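Local coordinates for backbone pilus subunit (Streptococcus pneumoniae, PDB 3RPK), which probably forms the shaft of the pneumococcal pilus as its repeating backbone subunit, in a fibre attached to the cell-wall peptidoglycan, at residues 25-30 / 43-48; 53-58 / 120-125; 134-139 / 158-163; 206-211 / 299-304. All coordinates share one frame; numbering follows the deposited sequence.

Contact 1 (25-30 / 43-48)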
loop_
_atom_site.group_PDB
_atom_site.type_symbol
_atom_site.label_atom_id
_atom_site.label_comp_id
_atom_site.label_asym_id
_atom_site.label_seq_id
_atom_site.Cartn_x
_atom_site.Cartn_y
_atom_site.Cartn_z
ATOM N N ASP A 25 17.971 -31.318 1.879
ATOM C CA ASP A 25 18.465 -31.680 3.204
ATOM C C ASP A 25 18.770 -33.183 3.269
ATOM O O ASP A 25 19.749 -33.551 3.919
ATOM C CB ASP A 25 17.475 -31.246 4.291
ATOM C CG ASP A 25 17.120 -29.761 4.297
ATOM O OD1 ASP A 25 17.721 -28.994 3.502
ATOM O OD2 ASP A 25 16.227 -29.369 5.082
ATOM N N LYS A 26 17.958 -34.045 2.569
ATOM C CA LYS A 26 18.143 -35.510 2.437
ATOM C C LYS A 26 19.529 -35.749 1.764
ATOM O O LYS A 26 20.292 -36.600 2.226
ATOM C CB LYS A 26 17.018 -36.137 1.576
ATOM C CG LYS A 26 15.935 -36.924 2.314
ATOM C CD LYS A 26 14.682 -37.150 1.413
ATOM C CE LYS A 26 13.933 -38.468 1.603
ATOM N NZ LYS A 26 13.071 -38.823 0.417
ATOM N N ILE A 27 19.857 -34.952 0.698
ATOM C CA ILE A 27 21.133 -34.940 -0.032
ATOM C C ILE A 27 22.257 -34.397 0.878
ATOM O O ILE A 27 23.351 -34.960 0.893
ATOM C CB ILE A 27 21.000 -34.107 -1.343
ATOM C CG1 ILE A 27 20.321 -34.922 -2.442
ATOM C CG2 ILE A 27 22.340 -33.545 -1.846
ATOM C CD1 ILE A 27 19.490 -34.109 -3.387
ATOM N N ALA A 28 21.986 -33.301 1.613
ATOM C CA ALA A 28 22.958 -32.655 2.482
ATOM C C ALA A 28 23.614 -33.605 3.475
ATOM O O ALA A 28 24.846 -33.717 3.477
ATOM C CB ALA A 28 22.314 -31.484 3.202
ATOM N N ASN A 29 22.794 -34.313 4.293
ATOM C CA ASN A 29 23.270 -35.254 5.314
ATOM C C ASN A 29 23.918 -36.505 4.733
ATOM O O ASN A 29 24.839 -37.044 5.347
ATOM C CB ASN A 29 22.165 -35.599 6.323
ATOM C CG ASN A 29 20.899 -36.214 5.745
ATOM O OD1 ASN A 29 20.932 -37.164 4.952
ATOM N ND2 ASN A 29 19.739 -35.749 6.211
ATOM N N GLU A 30 23.467 -36.944 3.538
ATOM C CA GLU A 30 23.977 -38.128 2.836
ATOM C C GLU A 30 25.340 -37.911 2.128
ATOM O O GLU A 30 25.596 -38.545 1.098
ATOM C CB GLU A 30 22.905 -38.690 1.869
ATOM C CG GLU A 30 22.900 -40.211 1.732
ATOM C CD GLU A 30 22.394 -41.008 2.923
ATOM O OE1 GLU A 30 23.229 -41.555 3.681
ATOM O OE2 GLU A 30 21.155 -41.112 3.079
ATOM N N VAL A 43 21.096 -43.140 -4.594
ATOM C CA VAL A 43 19.659 -42.911 -4.676
ATOM C C VAL A 43 19.348 -41.424 -4.395
ATOM O O VAL A 43 19.647 -40.921 -3.300
ATOM C CB VAL A 43 18.824 -43.902 -3.801
ATOM C CG1 VAL A 43 19.372 -44.024 -2.369
ATOM C CG2 VAL A 43 17.352 -43.501 -3.782
ATOM N N LEU A 44 18.764 -40.728 -5.392
ATOM C CA LEU A 44 18.380 -39.325 -5.249
ATOM C C LEU A 44 17.008 -39.262 -4.588
ATOM O O LEU A 44 16.262 -40.235 -4.688
ATOM C CB LEU A 44 18.500 -38.548 -6.568
ATOM C CG LEU A 44 19.907 -38.174 -7.023
ATOM C CD1 LEU A 44 19.833 -37.296 -8.265
ATOM C CD2 LEU A 44 20.694 -37.446 -5.938
ATOM N N PRO A 45 16.653 -38.127 -3.925
ATOM C CA PRO A 45 15.355 -38.046 -3.236
ATOM C C PRO A 45 14.275 -38.377 -4.250
ATOM O O PRO A 45 14.531 -38.359 -5.456
ATOM C CB PRO A 45 15.409 -36.697 -2.534
ATOM C CG PRO A 45 16.815 -36.523 -2.188
ATOM C CD PRO A 45 17.606 -37.147 -3.295
ATOM N N ALA A 46 13.086 -38.738 -3.718
ATOM C CA ALA A 46 11.852 -39.116 -4.398
ATOM C C ALA A 46 11.387 -38.229 -5.578
ATOM O O ALA A 46 11.445 -38.669 -6.734
ATOM C CB ALA A 46 10.732 -39.114 -3.360
ATOM N N ASN A 47 11.021 -36.963 -5.282
ATOM C CA ASN A 47 10.553 -35.963 -6.239
ATOM C C ASN A 47 11.684 -35.036 -6.777
ATOM O O ASN A 47 11.424 -34.256 -7.694
ATOM C CB ASN A 47 9.399 -35.119 -5.666
ATOM C CG ASN A 47 8.047 -35.811 -5.710
ATOM O OD1 ASN A 47 7.212 -35.560 -6.597
ATOM N ND2 ASN A 47 7.792 -36.670 -4.734
ATOM N N ALA A 48 12.918 -35.123 -6.228
ATOM C CA ALA A 48 14.060 -34.303 -6.664
ATOM C C ALA A 48 14.449 -34.641 -8.098
ATOM O O ALA A 48 14.617 -35.806 -8.433
ATOM C CB ALA A 48 15.251 -34.520 -5.738
#
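Leu44 and Pro45 lie against Ile27 and Lys26 where a loop packs on the short helix 23-29. The helix belongs to the N-terminal part of this Ig-like pilin, and the loop 43-48 leads into strand 49-51. Leu44 reaches in with its CD2 branch, 4.3 Å from Ile27 CG1. Leu44 and Ile27 both also rest on Leu17 of strand 11-18.

Pro45 comes next and points at the helix. Its ring meets two successive helix side chains: CD faces Ile27, CB faces Lys26, and CG touches both. Pro45 CD is 3.6 Å from Ile27 CD1. The isoleucine side chain lies roughly perpendicular to that of the proline. Ile27 has CG1 anti to its carbonyl carbon (chi1 -80°), which sends the longer branch to the proline. Pro45 CG meets Lys26 CB at 3.8 Å. The lysine chain runs alongside the ring, antiparallel to it, and Lys26 CD reaches Pro45 CB at 4.0 Å. The methylenes of Lys26 thus give the proline apolar cover at an exposed surface.

Ala46 follows, beside the end of the lysine chain. Lys26 bends at chi3, and its NZ stops 4.1 Å from Ala46 N.

Contact 2 (53-58 / 120-125)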
loop_
_atom_site.group_PDB
_atom_site.type_symbol
_atom_site.label_atom_id
_atom_site.label_comp_id
_atom_site.label_asym_id
_atom_site.label_seq_id
_atom_site.Cartn_x
_atom_site.Cartn_y
_atom_site.Cartn_z
ATOM N N GLY A 53 21.747 -29.117 -19.188
ATOM C CA GLY A 53 21.871 -27.851 -19.903
ATOM C C GLY A 53 22.301 -26.687 -19.041
ATOM O O GLY A 53 22.235 -25.540 -19.480
ATOM N N VAL A 54 22.734 -26.966 -17.814
ATOM C CA VAL A 54 23.168 -25.925 -16.893
ATOM C C VAL A 54 24.652 -25.646 -17.032
ATOM O O VAL A 54 25.483 -26.542 -16.910
ATOM C CB VAL A 54 22.718 -26.211 -15.448
ATOM C CG1 VAL A 54 23.124 -25.090 -14.503
ATOM C CG2 VAL A 54 21.221 -26.430 -15.397
HETATM N N MSE A 55 24.954 -24.387 -17.309
HETATM C CA MSE A 55 26.276 -23.816 -17.511
HETATM C C MSE A 55 26.958 -23.466 -16.177
HETATM O O MSE A 55 26.484 -22.601 -15.459
HETATM C CB MSE A 55 26.114 -22.553 -18.388
HETATM C CG MSE A 55 27.387 -21.762 -18.616
HETATM SE SE MSE A 55 28.672 -22.836 -19.579
HETATM C CE MSE A 55 27.986 -22.610 -21.449
ATOM N N PHE A 56 28.077 -24.125 -15.869
ATOM C CA PHE A 56 28.907 -23.862 -14.699
ATOM C C PHE A 56 30.321 -23.450 -15.150
ATOM O O PHE A 56 30.820 -23.973 -16.143
ATOM C CB PHE A 56 28.974 -25.086 -13.783
ATOM C CG PHE A 56 27.699 -25.416 -13.060
ATOM C CD1 PHE A 56 27.288 -24.667 -11.961
ATOM C CD2 PHE A 56 26.930 -26.509 -13.440
ATOM C CE1 PHE A 56 26.104 -24.978 -11.288
ATOM C CE2 PHE A 56 25.748 -26.824 -12.762
ATOM C CZ PHE A 56 25.349 -26.063 -11.686
ATOM N N VAL A 57 30.956 -22.508 -14.432
ATOM C CA VAL A 57 32.305 -21.998 -14.744
ATOM C C VAL A 57 33.176 -22.025 -13.482
ATOM O O VAL A 57 32.651 -21.862 -12.385
ATOM C CB VAL A 57 32.265 -20.583 -15.367
ATOM C CG1 VAL A 57 33.544 -20.289 -16.126
ATOM C CG2 VAL A 57 31.089 -20.426 -16.299
ATOM N N TRP A 58 34.483 -22.259 -13.612
ATOM C CA TRP A 58 35.319 -22.292 -12.412
ATOM C C TRP A 58 36.108 -21.009 -12.258
ATOM O O TRP A 58 36.582 -20.418 -13.244
ATOM C CB TRP A 58 36.270 -23.510 -12.372
ATOM C CG TRP A 58 35.631 -24.853 -12.129
ATOM C CD1 TRP A 58 34.688 -25.464 -12.902
ATOM C CD2 TRP A 58 36.017 -25.814 -11.136
ATOM N NE1 TRP A 58 34.415 -26.721 -12.414
ATOM C CE2 TRP A 58 35.231 -26.972 -11.345
ATOM C CE3 TRP A 58 36.945 -25.807 -10.083
ATOM C CZ2 TRP A 58 35.339 -28.111 -10.536
ATOM C CZ3 TRP A 58 37.032 -26.924 -9.265
ATOM C CH2 TRP A 58 36.233 -28.058 -9.490
ATOM N N HIS A 120 23.440 -18.465 -15.503
ATOM C CA HIS A 120 22.012 -18.650 -15.651
ATOM C C HIS A 120 21.495 -18.284 -17.034
ATOM O O HIS A 120 20.636 -18.992 -17.557
ATOM C CB HIS A 120 21.277 -17.878 -14.541
ATOM C CG HIS A 120 19.825 -18.231 -14.404
ATOM N ND1 HIS A 120 19.421 -19.476 -13.936
ATOM C CD2 HIS A 120 18.728 -17.486 -14.665
ATOM C CE1 HIS A 120 18.101 -19.450 -13.938
ATOM N NE2 HIS A 120 17.636 -18.270 -14.351
ATOM N N SER A 121 22.019 -17.190 -17.627
ATOM C CA SER A 121 21.581 -16.708 -18.939
ATOM C C SER A 121 21.973 -17.660 -20.071
ATOM O O SER A 121 21.287 -17.707 -21.088
ATOM C CB SER A 121 22.120 -15.305 -19.213
ATOM O OG SER A 121 23.419 -15.342 -19.788
ATOM N N LEU A 122 23.083 -18.392 -19.896
ATOM C CA LEU A 122 23.639 -19.349 -20.863
ATOM C C LEU A 122 22.997 -20.754 -20.746
ATOM O O LEU A 122 23.143 -21.593 -21.645
ATOM C CB LEU A 122 25.170 -19.419 -20.661
ATOM C CG LEU A 122 26.089 -18.603 -21.611
ATOM C CD1 LEU A 122 25.479 -17.280 -22.051
ATOM C CD2 LEU A 122 27.437 -18.338 -20.959
ATOM N N SER A 123 22.241 -20.977 -19.667
ATOM C CA SER A 123 21.617 -22.262 -19.393
ATOM C C SER A 123 20.206 -22.410 -19.940
ATOM O O SER A 123 19.470 -21.431 -19.996
ATOM C CB SER A 123 21.646 -22.544 -17.898
ATOM O OG SER A 123 22.912 -22.207 -17.352
ATOM N N THR A 124 19.832 -23.640 -20.333
ATOM C CA THR A 124 18.503 -24.008 -20.840
ATOM C C THR A 124 18.091 -25.245 -20.037
ATOM O O THR A 124 18.411 -26.365 -20.427
ATOM C CB THR A 124 18.543 -24.310 -22.372
ATOM O OG1 THR A 124 19.477 -25.372 -22.632
ATOM C CG2 THR A 124 18.881 -23.089 -23.238
ATOM N N TYR A 125 17.471 -25.045 -18.883
ATOM C CA TYR A 125 17.092 -26.145 -17.990
ATOM C C TYR A 125 16.140 -27.163 -18.664
ATOM O O TYR A 125 14.992 -26.840 -18.994
ATOM C CB TYR A 125 16.439 -25.620 -16.699
ATOM C CG TYR A 125 17.283 -24.814 -15.730
ATOM C CD1 TYR A 125 16.842 -24.575 -14.433
ATOM C CD2 TYR A 125 18.474 -24.212 -16.134
ATOM C CE1 TYR A 125 17.574 -23.785 -13.552
ATOM C CE2 TYR A 125 19.216 -23.423 -15.259
ATOM C CZ TYR A 125 18.758 -23.208 -13.967
ATOM O OH TYR A 125 19.454 -22.421 -13.079
#
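Ser123 OG is held by two hydrogen bonds. It accepts one from Met55 N, 3.0 Å away and nearly straight at 167°. It is also hydrogen-bonded to Ile119 O, just before segment 120-125. OG stands anti to the carbonyl carbon of Ser123 (chi1 -43°), and this turns it to the strand backbone. A second polar bond between the segments runs from Thr124 N to Gly53 O, at 3.2 Å. The N-H comes from above the carbonyl plane, 41° out of it.

These bonds lie at the end of an antiparallel sheet of the Ig-like fold. Strand 55-59 pairs there with strand 112-118. The chain that leaves this partner strand turns through residues 120-125. Met55 is itself backbone-bonded to Ile119, so the serine hydroxyl adds a bond at the residue that opens strand 55-59.

Apolar groups pack beside the bonds. Met55, a selenomethionine, lays its CG 3.8 Å from Leu122 CB, and Leu122 CD2 comes to the same CG. Val54 places CG2 obliquely against the Tyr125 ring, 3.6 Å from CD2 and equally near CE2. The Tyr125 hydroxyl is hydrogen-bonded to Lys16 NZ.

Contact 3 (134-139 / 158-163)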
loop_
_atom_site.group_PDB
_atom_site.type_symbol
_atom_site.label_atom_id
_atom_site.label_comp_id
_atom_site.label_asym_id
_atom_site.label_seq_id
_atom_site.Cartn_x
_atom_site.Cartn_y
_atom_site.Cartn_z
ATOM N N THR A 134 11.904 -24.048 -15.740
ATOM C CA THR A 134 12.452 -22.766 -15.323
ATOM C C THR A 134 12.782 -22.831 -13.825
ATOM O O THR A 134 11.958 -23.261 -13.007
ATOM C CB THR A 134 11.657 -21.563 -15.881
ATOM O OG1 THR A 134 12.463 -20.387 -15.835
ATOM C CG2 THR A 134 10.336 -21.324 -15.181
ATOM N N GLY A 135 14.016 -22.503 -13.495
ATOM C CA GLY A 135 14.465 -22.575 -12.118
ATOM C C GLY A 135 15.300 -21.399 -11.673
ATOM O O GLY A 135 15.521 -20.451 -12.430
ATOM N N SER A 136 15.747 -21.473 -10.417
ATOM C CA SER A 136 16.575 -20.483 -9.744
ATOM C C SER A 136 18.046 -20.846 -9.928
ATOM O O SER A 136 18.383 -22.034 -9.844
ATOM C CB SER A 136 16.237 -20.449 -8.255
ATOM O OG SER A 136 16.314 -19.125 -7.758
ATOM N N LYS A 137 18.921 -19.832 -10.176
ATOM C CA LYS A 137 20.372 -19.998 -10.333
ATOM C C LYS A 137 20.975 -20.579 -9.051
ATOM O O LYS A 137 20.411 -20.377 -7.987
ATOM C CB LYS A 137 21.058 -18.674 -10.737
ATOM C CG LYS A 137 20.788 -17.495 -9.805
ATOM C CD LYS A 137 21.568 -16.242 -10.163
ATOM C CE LYS A 137 21.282 -15.649 -11.529
ATOM N NZ LYS A 137 19.844 -15.321 -11.710
ATOM N N ALA A 138 22.079 -21.326 -9.142
ATOM C CA ALA A 138 22.686 -21.944 -7.967
ATOM C C ALA A 138 23.546 -21.017 -7.130
ATOM O O ALA A 138 24.188 -20.084 -7.641
ATOM C CB ALA A 138 23.492 -23.157 -8.376
ATOM N N VAL A 139 23.605 -21.331 -5.831
ATOM C CA VAL A 139 24.439 -20.631 -4.864
ATOM C C VAL A 139 25.868 -20.989 -5.275
ATOM O O VAL A 139 26.095 -22.174 -5.563
ATOM C CB VAL A 139 24.073 -21.058 -3.406
ATOM C CG1 VAL A 139 25.209 -20.807 -2.422
ATOM C CG2 VAL A 139 22.815 -20.347 -2.939
ATOM N N LYS A 158 23.167 -25.889 -3.731
ATOM C CA LYS A 158 21.833 -25.425 -3.378
ATOM C C LYS A 158 21.557 -24.260 -4.316
ATOM O O LYS A 158 22.498 -23.628 -4.809
ATOM C CB LYS A 158 21.732 -25.007 -1.894
ATOM C CG LYS A 158 23.065 -24.646 -1.217
ATOM C CD LYS A 158 22.863 -23.896 0.118
ATOM C CE LYS A 158 24.047 -23.050 0.540
ATOM N NZ LYS A 158 25.158 -23.861 1.123
ATOM N N ASN A 159 20.284 -24.053 -4.655
ATOM C CA ASN A 159 19.907 -22.979 -5.555
ATOM C C ASN A 159 19.546 -21.803 -4.707
ATOM O O ASN A 159 19.296 -21.948 -3.508
ATOM C CB ASN A 159 18.715 -23.360 -6.439
ATOM C CG ASN A 159 18.880 -24.568 -7.327
ATOM O OD1 ASN A 159 20.092 -24.822 -7.792
ATOM N ND2 ASN A 159 17.907 -25.281 -7.617
ATOM N N THR A 160 19.492 -20.631 -5.339
ATOM C CA THR A 160 19.126 -19.378 -4.706
ATOM C C THR A 160 17.618 -19.329 -4.416
ATOM O O THR A 160 16.826 -20.158 -4.880
ATOM C CB THR A 160 19.615 -18.192 -5.527
ATOM O OG1 THR A 160 18.975 -18.221 -6.804
ATOM C CG2 THR A 160 21.151 -18.161 -5.672
ATOM N N GLU A 161 17.255 -18.359 -3.600
ATOM C CA GLU A 161 15.922 -18.062 -3.115
ATOM C C GLU A 161 15.265 -17.066 -4.089
ATOM O O GLU A 161 15.735 -15.926 -4.214
ATOM C CB GLU A 161 16.025 -17.505 -1.665
ATOM C CG GLU A 161 17.053 -16.373 -1.414
ATOM C CD GLU A 161 18.566 -16.617 -1.365
ATOM O OE1 GLU A 161 19.015 -17.564 -0.676
ATOM O OE2 GLU A 161 19.311 -15.792 -1.948
ATOM N N ALA A 162 14.231 -17.516 -4.839
ATOM C CA ALA A 162 13.520 -16.632 -5.769
ATOM C C ALA A 162 12.620 -15.700 -4.966
ATOM O O ALA A 162 11.984 -16.146 -4.003
ATOM C CB ALA A 162 12.697 -17.441 -6.754
ATOM N N LYS A 163 12.627 -14.399 -5.301
ATOM C CA LYS A 163 11.821 -13.444 -4.562
ATOM C C LYS A 163 10.362 -13.523 -4.998
ATOM O O LYS A 163 10.111 -13.677 -6.208
ATOM C CB LYS A 163 12.353 -12.012 -4.712
ATOM C CG LYS A 163 13.297 -11.573 -3.606
ATOM C CD LYS A 163 14.289 -10.516 -4.108
ATOM C CE LYS A 163 15.634 -10.592 -3.408
ATOM N NZ LYS A 163 16.391 -11.846 -3.732
#
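The flat amide of Asn159 has the carbonyl oxygen of Ser136 over one face. Ser136 O stands 3.6 Å from Asn159 CG, almost straight above it. Ala138 CB approaches the OD1 end of the amide, at 3.8 Å. The amide is fixed by outside bonds: ND2 is hydrogen-bonded to Leu17 O, and OD1 to Lys16 NZ. Lys16 NZ is also hydrogen-bonded to Ser136 O.

Around the amide the two backbones make a single bridge, Ala138 with Asn159. Val139 N donates to Lys158 O at 2.7 Å, in the carbonyl plane. Thr160 N donates to Lys137 O at 2.8 Å, nearly along the C=O direction. Lys137 O takes a second bond from Thr160 OG1, also 2.8 Å, tilted 24° from the carbonyl plane. Thr160 can reach it because OG1 sits between its backbone N and carbonyl carbon (chi1 62°). Ser136 OG lies 3.0 Å from Thr160 OG1, with Thr160 O also close by. Thr160 CG2 meets Val139 CG2 at 3.9 Å.

Lys16, Asn159 and the nearby Glu118 resemble the lysine, asparagine and acid sets that form isopeptide bonds in Gram-positive pilins, though here the Lys16 and Asn159 ends are modelled as hydrogen-bonded. The contact joins the loop before strand 141-145 to the loop between strands 152-155 and 165-170, next to strand 11-18.

Contact 4 (206-211 / 299-304)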
loop_
_atom_site.group_PDB
_atom_site.type_symbol
_atom_site.label_atom_id
_atom_site.label_comp_id
_atom_site.label_asym_id
_atom_site.label_seq_id
_atom_site.Cartn_x
_atom_site.Cartn_y
_atom_site.Cartn_z
ATOM N N LEU A 206 8.879 -24.439 -5.527
ATOM C CA LEU A 206 9.662 -25.108 -4.478
ATOM C C LEU A 206 9.956 -24.262 -3.213
ATOM O O LEU A 206 10.941 -24.506 -2.523
ATOM C CB LEU A 206 10.953 -25.694 -5.096
ATOM C CG LEU A 206 10.753 -26.624 -6.309
ATOM C CD1 LEU A 206 11.980 -26.634 -7.214
ATOM C CD2 LEU A 206 10.373 -28.025 -5.864
ATOM N N ALA A 207 9.082 -23.294 -2.889
ATOM C CA ALA A 207 9.219 -22.410 -1.733
ATOM C C ALA A 207 9.120 -23.219 -0.451
ATOM O O ALA A 207 8.503 -24.274 -0.448
ATOM C CB ALA A 207 8.128 -21.341 -1.769
ATOM N N ASN A 208 9.757 -22.770 0.622
ATOM C CA ASN A 208 9.644 -23.462 1.901
ATOM C C ASN A 208 9.359 -22.411 2.980
ATOM O O ASN A 208 10.209 -22.107 3.812
ATOM C CB ASN A 208 10.873 -24.327 2.196
ATOM C CG ASN A 208 10.743 -25.257 3.395
ATOM O OD1 ASN A 208 9.645 -25.662 3.816
ATOM N ND2 ASN A 208 11.880 -25.649 3.958
ATOM N N TYR A 209 8.167 -21.807 2.906
ATOM C CA TYR A 209 7.745 -20.744 3.806
ATOM C C TYR A 209 7.140 -21.268 5.076
ATOM O O TYR A 209 6.318 -22.187 5.048
ATOM C CB TYR A 209 6.750 -19.785 3.117
ATOM C CG TYR A 209 7.292 -19.004 1.941
ATOM C CD1 TYR A 209 8.622 -18.608 1.896
ATOM C CD2 TYR A 209 6.450 -18.577 0.917
ATOM C CE1 TYR A 209 9.118 -17.862 0.825
ATOM C CE2 TYR A 209 6.933 -17.817 -0.152
ATOM C CZ TYR A 209 8.269 -17.457 -0.192
ATOM O OH TYR A 209 8.764 -16.728 -1.251
ATOM N N ALA A 210 7.524 -20.650 6.187
ATOM C CA ALA A 210 7.011 -20.948 7.518
ATOM C C ALA A 210 5.901 -19.944 7.822
ATOM O O ALA A 210 5.121 -20.142 8.754
ATOM C CB ALA A 210 8.129 -20.800 8.535
ATOM N N THR A 211 5.851 -18.849 7.031
ATOM C CA THR A 211 4.928 -17.725 7.182
ATOM C C THR A 211 4.689 -17.031 5.827
ATOM O O THR A 211 5.636 -16.677 5.143
ATOM C CB THR A 211 5.521 -16.752 8.234
ATOM O OG1 THR A 211 5.508 -17.390 9.501
ATOM C CG2 THR A 211 4.775 -15.447 8.330
ATOM N N TYR A 299 6.666 -12.720 4.311
ATOM C CA TYR A 299 7.052 -14.081 4.033
ATOM C C TYR A 299 8.367 -14.409 4.746
ATOM O O TYR A 299 9.092 -13.505 5.190
ATOM C CB TYR A 299 7.201 -14.285 2.515
ATOM C CG TYR A 299 8.376 -13.567 1.882
ATOM C CD1 TYR A 299 8.344 -12.194 1.669
ATOM C CD2 TYR A 299 9.486 -14.274 1.421
ATOM C CE1 TYR A 299 9.400 -11.534 1.044
ATOM C CE2 TYR A 299 10.534 -13.631 0.767
ATOM C CZ TYR A 299 10.499 -12.254 0.600
ATOM O OH TYR A 299 11.544 -11.589 0.003
ATOM N N GLY A 300 8.656 -15.703 4.817
ATOM C CA GLY A 300 9.879 -16.223 5.401
ATOM C C GLY A 300 9.913 -17.711 5.680
ATOM O O GLY A 300 8.900 -18.305 6.065
ATOM N N ASN A 301 11.132 -18.293 5.547
ATOM C CA ASN A 301 11.443 -19.687 5.860
ATOM C C ASN A 301 11.426 -19.852 7.407
ATOM O O ASN A 301 11.587 -20.961 7.917
ATOM C CB ASN A 301 12.826 -20.089 5.296
ATOM C CG ASN A 301 12.900 -20.368 3.808
ATOM O OD1 ASN A 301 12.728 -19.492 2.938
ATOM N ND2 ASN A 301 13.243 -21.601 3.492
ATOM N N ASN A 302 11.226 -18.733 8.130
ATOM C CA ASN A 302 11.149 -18.639 9.580
ATOM C C ASN A 302 9.841 -17.996 10.017
ATOM O O ASN A 302 9.316 -17.128 9.322
ATOM C CB ASN A 302 12.306 -17.800 10.130
ATOM C CG ASN A 302 13.661 -18.441 10.008
ATOM O OD1 ASN A 302 13.803 -19.663 10.096
ATOM N ND2 ASN A 302 14.687 -17.613 9.830
ATOM N N PRO A 303 9.285 -18.369 11.179
ATOM C CA PRO A 303 8.061 -17.683 11.627
ATOM C C PRO A 303 8.280 -16.157 11.590
ATOM O O PRO A 303 9.315 -15.684 12.050
ATOM C CB PRO A 303 7.876 -18.199 13.056
ATOM C CG PRO A 303 8.591 -19.496 13.079
ATOM C CD PRO A 303 9.740 -19.379 12.156
ATOM N N ASP A 304 7.370 -15.410 10.959
ATOM C CA ASP A 304 7.534 -13.969 10.867
ATOM C C ASP A 304 6.493 -13.183 11.634
ATOM O O ASP A 304 5.288 -13.357 11.432
ATOM C CB ASP A 304 7.625 -13.511 9.407
ATOM C CG ASP A 304 8.427 -12.240 9.240
ATOM O OD1 ASP A 304 9.668 -12.333 9.154
ATOM O OD2 ASP A 304 7.807 -11.149 9.170
#
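Backbone hydrogen bonds come first, and Gly300 O is their focus. It accepts from Ala210 N at 2.7 Å, with a 159° angle at the hydrogen. It also accepts from Thr211 N at 3.2 Å. Two successive N-H groups on one carbonyl resemble a classic beta bulge. In return Gly300 N makes a weak bond to Thr211 O. Thr211 and Gly300 form the antiparallel hydrogen-bonded pair where strands 211-218 and 291-300 meet, in a Cna-B-like domain.

One side-chain hydrogen bond extends the pairing. Asp304 N donates to Thr211 OG1 at 3.1 Å. Thr211 holds OG1 anti to its carbonyl carbon (chi1 -67°), which brings the oxygen to the turning chain 302-304.

Two CA-H...O contacts accompany these bonds. Tyr299 CA approaches Thr211 O at 3.2 Å, and Asn301 CA approaches Asn208 O at 3.4 Å.

The aromatic contact is an offset edge-to-face pair. Tyr299 turns its edge to the face of Tyr209, with centroids 5.6 Å apart and planes at 62°. Tyr299 CB lies over the centre of one Tyr209 face, and Ala207 CB over the opposite one.

Aliphatic contacts finish the set. Thr211 CG2 meets Asp304 CB at 3.6 Å, and Ala210 CB meets Pro303 CD at 4.2 Å.

Asn302 ND2 bonds outward to Asp406 O, and Asp304 OD1 to Ser387 OG and Asn408 ND2. Across the two segments the grip is therefore by backbone groups, one hydroxyl and packed rings, with no salt bridge. It should depend little on ionisation.

Overall arrangement
From the N terminus the four contacts come in series; none nests in or crosses another. Contact 1 closes the short connection from helix 23-29 towards strand 49-51. Contact 2 closes a longer loop, tying the start of strand 55-59 to the turn after strand 112-118. Contact 3 then joins the approach to strand 141-145 with the link to strand 165-170. Contact 4 closes the widest loop, at the junction of strands 211-218 and 291-300. Contacts 2 and 3 touch through His120 and Tyr125 on 135-137. Contacts 3 and 4 touch where Ala162 and Lys163 meet Tyr209 and Tyr299. Contact 1 stands apart, its centre about 17 Å from that of contact 3.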